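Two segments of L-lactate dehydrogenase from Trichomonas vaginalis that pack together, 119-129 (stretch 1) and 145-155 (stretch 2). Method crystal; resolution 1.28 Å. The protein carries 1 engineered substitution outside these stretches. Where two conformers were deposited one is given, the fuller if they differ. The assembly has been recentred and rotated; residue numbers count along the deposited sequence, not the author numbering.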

# COMPACT_ATOMS: atom_id res chain seq x y z
N ALA B 119 26.78 -4.93 -2.86
CA ALA B 119 25.76 -4.52 -3.83
C ALA B 119 26.35 -4.50 -5.24
O ALA B 119 27.55 -4.44 -5.44
CB ALA B 119 25.18 -3.16 -3.45
N LYS B 120 25.48 -4.52 -6.26
CA LYS B 120 25.98 -4.29 -7.62
C LYS B 120 26.58 -2.88 -7.73
O LYS B 120 26.13 -1.96 -7.06
CB LYS B 120 24.86 -4.41 -8.64
CG LYS B 120 24.27 -5.79 -8.76
CD LYS B 120 23.35 -5.83 -9.98
CE LYS B 120 22.58 -7.12 -10.13
NZ LYS B 120 21.78 -7.05 -11.36
N PRO B 121 27.56 -2.71 -8.63
CA PRO B 121 28.13 -1.37 -8.79
C PRO B 121 27.12 -0.36 -9.30
O PRO B 121 27.36 0.84 -9.21
CB PRO B 121 29.26 -1.58 -9.83
CG PRO B 121 29.58 -2.98 -9.78
CD PRO B 121 28.35 -3.72 -9.35
N SER B 122 26.02 -0.85 -9.87
CA SER B 122 24.96 -0.02 -10.42
C SER B 122 23.87 0.31 -9.42
O SER B 122 22.88 0.96 -9.74
CB SER B 122 24.35 -0.69 -11.63
OG SER B 122 24.02 -2.03 -11.31
N VAL B 123 24.04 -0.13 -8.18
CA VAL B 123 22.97 0.02 -7.19
C VAL B 123 22.50 1.48 -7.05
O VAL B 123 23.32 2.40 -6.98
CB VAL B 123 23.40 -0.55 -5.78
CG1 VAL B 123 24.58 0.24 -5.20
CG2 VAL B 123 22.26 -0.66 -4.78
N LYS B 124 21.20 1.67 -6.92
CA LYS B 124 20.63 2.97 -6.62
C LYS B 124 20.12 2.95 -5.16
O LYS B 124 19.17 2.24 -4.82
CB LYS B 124 19.51 3.32 -7.62
CG LYS B 124 20.08 3.54 -9.02
CD LYS B 124 19.13 3.98 -10.08
CE LYS B 124 19.94 4.54 -11.25
NZ LYS B 124 19.12 5.10 -12.25
N VAL B 125 20.74 3.77 -4.34
CA VAL B 125 20.54 3.81 -2.92
C VAL B 125 19.77 5.08 -2.57
O VAL B 125 20.26 6.19 -2.73
CB VAL B 125 21.88 3.82 -2.15
CG1 VAL B 125 21.67 3.81 -0.66
CG2 VAL B 125 22.75 2.68 -2.62
N LEU B 126 18.53 4.89 -2.10
CA LEU B 126 17.67 5.96 -1.65
C LEU B 126 17.63 5.98 -0.12
O LEU B 126 17.14 5.05 0.52
CB LEU B 126 16.27 5.75 -2.19
CG LEU B 126 15.23 6.77 -1.73
CD1 LEU B 126 15.66 8.22 -2.00
CD2 LEU B 126 13.89 6.49 -2.38
N VAL B 127 18.16 7.05 0.45
CA VAL B 127 18.23 7.20 1.90
C VAL B 127 17.01 7.94 2.40
O VAL B 127 16.70 9.06 1.97
CB VAL B 127 19.52 7.94 2.30
CG1 VAL B 127 19.62 8.03 3.80
CG2 VAL B 127 20.71 7.24 1.69
N ILE B 128 16.29 7.29 3.32
CA ILE B 128 15.04 7.77 3.86
C ILE B 128 15.15 8.05 5.34
O ILE B 128 14.67 9.10 5.81
CB ILE B 128 13.92 6.78 3.58
CG1 ILE B 128 13.76 6.63 2.04
CG2 ILE B 128 12.61 7.19 4.23
CD1 ILE B 128 13.04 5.42 1.59
N GLY B 129 15.78 7.17 6.08
CA GLY B 129 15.91 7.35 7.54
C GLY B 129 16.63 8.65 7.88
O GLY B 129 17.61 9.02 7.27
N ASN B 145 33.79 1.44 -3.29
CA ASN B 145 33.65 0.97 -4.67
C ASN B 145 32.43 1.57 -5.38
O ASN B 145 32.13 1.19 -6.53
CB ASN B 145 33.48 -0.56 -4.71
CG ASN B 145 34.68 -1.30 -4.20
OD1 ASN B 145 35.79 -0.86 -4.36
ND2 ASN B 145 34.44 -2.48 -3.61
N LEU B 146 31.74 2.50 -4.73
CA LEU B 146 30.59 3.18 -5.33
C LEU B 146 30.91 4.65 -5.60
O LEU B 146 32.01 5.14 -5.29
CB LEU B 146 29.33 2.99 -4.47
CG LEU B 146 28.91 1.54 -4.27
CD1 LEU B 146 27.73 1.46 -3.33
CD2 LEU B 146 28.53 0.92 -5.60
N LYS B 147 29.97 5.34 -6.23
CA LYS B 147 30.17 6.69 -6.75
C LYS B 147 29.00 7.57 -6.33
O LYS B 147 27.95 7.07 -5.87
CB LYS B 147 30.27 6.66 -8.27
CG LYS B 147 31.40 5.78 -8.75
CD LYS B 147 32.76 6.38 -8.47
CE LYS B 147 33.89 5.58 -9.17
NZ LYS B 147 33.93 4.12 -8.77
N PRO B 148 29.16 8.88 -6.46
CA PRO B 148 28.03 9.75 -6.10
C PRO B 148 26.71 9.43 -6.80
O PRO B 148 25.64 9.56 -6.20
CB PRO B 148 28.57 11.16 -6.42
CG PRO B 148 30.07 11.03 -6.25
CD PRO B 148 30.40 9.64 -6.78
N GLU B 149 26.78 8.97 -8.04
CA GLU B 149 25.60 8.62 -8.81
C GLU B 149 24.78 7.48 -8.19
O GLU B 149 23.64 7.25 -8.56
CB GLU B 149 26.06 8.26 -10.23
CG GLU B 149 26.60 9.44 -11.06
CD GLU B 149 27.91 10.09 -10.53
OE1 GLU B 149 28.85 9.36 -10.10
OE2 GLU B 149 27.96 11.34 -10.56
N ASN B 150 25.38 6.74 -7.27
CA ASN B 150 24.68 5.65 -6.61
C ASN B 150 23.77 6.08 -5.45
O ASN B 150 23.07 5.22 -4.91
CB ASN B 150 25.66 4.60 -6.08
CG ASN B 150 26.48 3.90 -7.17
OD1 ASN B 150 27.64 4.22 -7.38
ND2 ASN B 150 25.87 2.95 -7.86
N PHE B 151 23.79 7.36 -5.08
CA PHE B 151 23.14 7.80 -3.83
C PHE B 151 22.21 8.97 -4.02
O PHE B 151 22.53 9.93 -4.71
CB PHE B 151 24.21 8.24 -2.82
CG PHE B 151 25.06 7.09 -2.32
CD1 PHE B 151 24.66 6.34 -1.24
CD2 PHE B 151 26.23 6.75 -2.96
CE1 PHE B 151 25.40 5.25 -0.81
CE2 PHE B 151 27.00 5.64 -2.54
CZ PHE B 151 26.58 4.91 -1.46
N SER B 152 21.10 8.94 -3.30
CA SER B 152 20.23 10.10 -3.19
C SER B 152 19.43 10.00 -1.89
O SER B 152 19.40 8.93 -1.29
CB SER B 152 19.33 10.25 -4.42
OG SER B 152 18.42 9.20 -4.54
N SER B 153 18.78 11.10 -1.53
CA SER B 153 17.95 11.15 -0.36
C SER B 153 16.58 11.71 -0.69
O SER B 153 16.37 12.36 -1.71
CB SER B 153 18.60 11.96 0.76
OG SER B 153 18.74 13.34 0.47
N LEU B 154 15.58 11.33 0.12
CA LEU B 154 14.19 11.58 -0.17
C LEU B 154 13.69 12.94 0.32
O LEU B 154 13.51 13.11 1.52
CB LEU B 154 13.33 10.47 0.47
CG LEU B 154 11.87 10.51 0.11
CD1 LEU B 154 11.66 10.27 -1.37
CD2 LEU B 154 11.08 9.50 0.88
N SER B 155 13.34 13.82 -0.60
CA SER B 155 12.69 15.09 -0.28
C SER B 155 11.28 15.17 -0.92
O SER B 155 10.57 16.13 -0.65
CB SER B 155 13.59 16.27 -0.64
OG SER B 155 13.94 16.18 -1.96
O HOH W 1 29.28 2.77 -8.99

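Stretch 2 meets stretch 1 first through Leu146, whose side chain, with chi1 in m and chi2 in t, reaches the turn that precedes the strand of stretch 1. Its CD1 lies 3.9 Å from Val123 CG1, an apolar contact, while its CD2 sits 3.8 Å from Pro121 O. Lys147 and Pro148 make no contact across the interface, but the backbone of Lys147 helps to position Asn150: Lys147 N donates to Asn150 OD1 at 2.8 Å, and Asn150 N donates to Lys147 O at 2.9 Å.

Asn150, at the end of a short 3-10 segment, is the polar hub of the contact. Its ND2 donates to both Pro121 O (2.9 Å) and Val123 O (2.8 Å), so one amide group satisfies two carbonyls of the type I turn region, a turn itself closed by Val123 N donating to Lys120 O at 3.0 Å. A water adds a second link, donating to Pro121 O and to Asn150 OD1, each at 2.7 Å. The backbone of Asn150 then opens the sheet pairing, with its O accepting from Val125 N at 2.8 Å.

From Phe151 onward the strands run parallel, their axes inclined by 24°. Phe151 shares a sheet face with Val125, and its CD1 approaches Val125 CB to 3.9 Å. Ser152 uses both backbone polar groups: its N donates to Val125 O (2.9 Å) and its O accepts from Val127 N (2.8 Å), the latter nearly linear at 170°. Ser153, paired with Val127, instead brings its CA within 3.4 Å of Val127 O in a CA-H...O contact. That same carbonyl, Val127 O, accepts from Leu154 N at 3.1 Å. The Leu154 side chain adds apolar contacts, CB to Leu126 CD1 and CD2 to Ile128 CG1, both 4.1 Å. Ser155 lies beyond the contact.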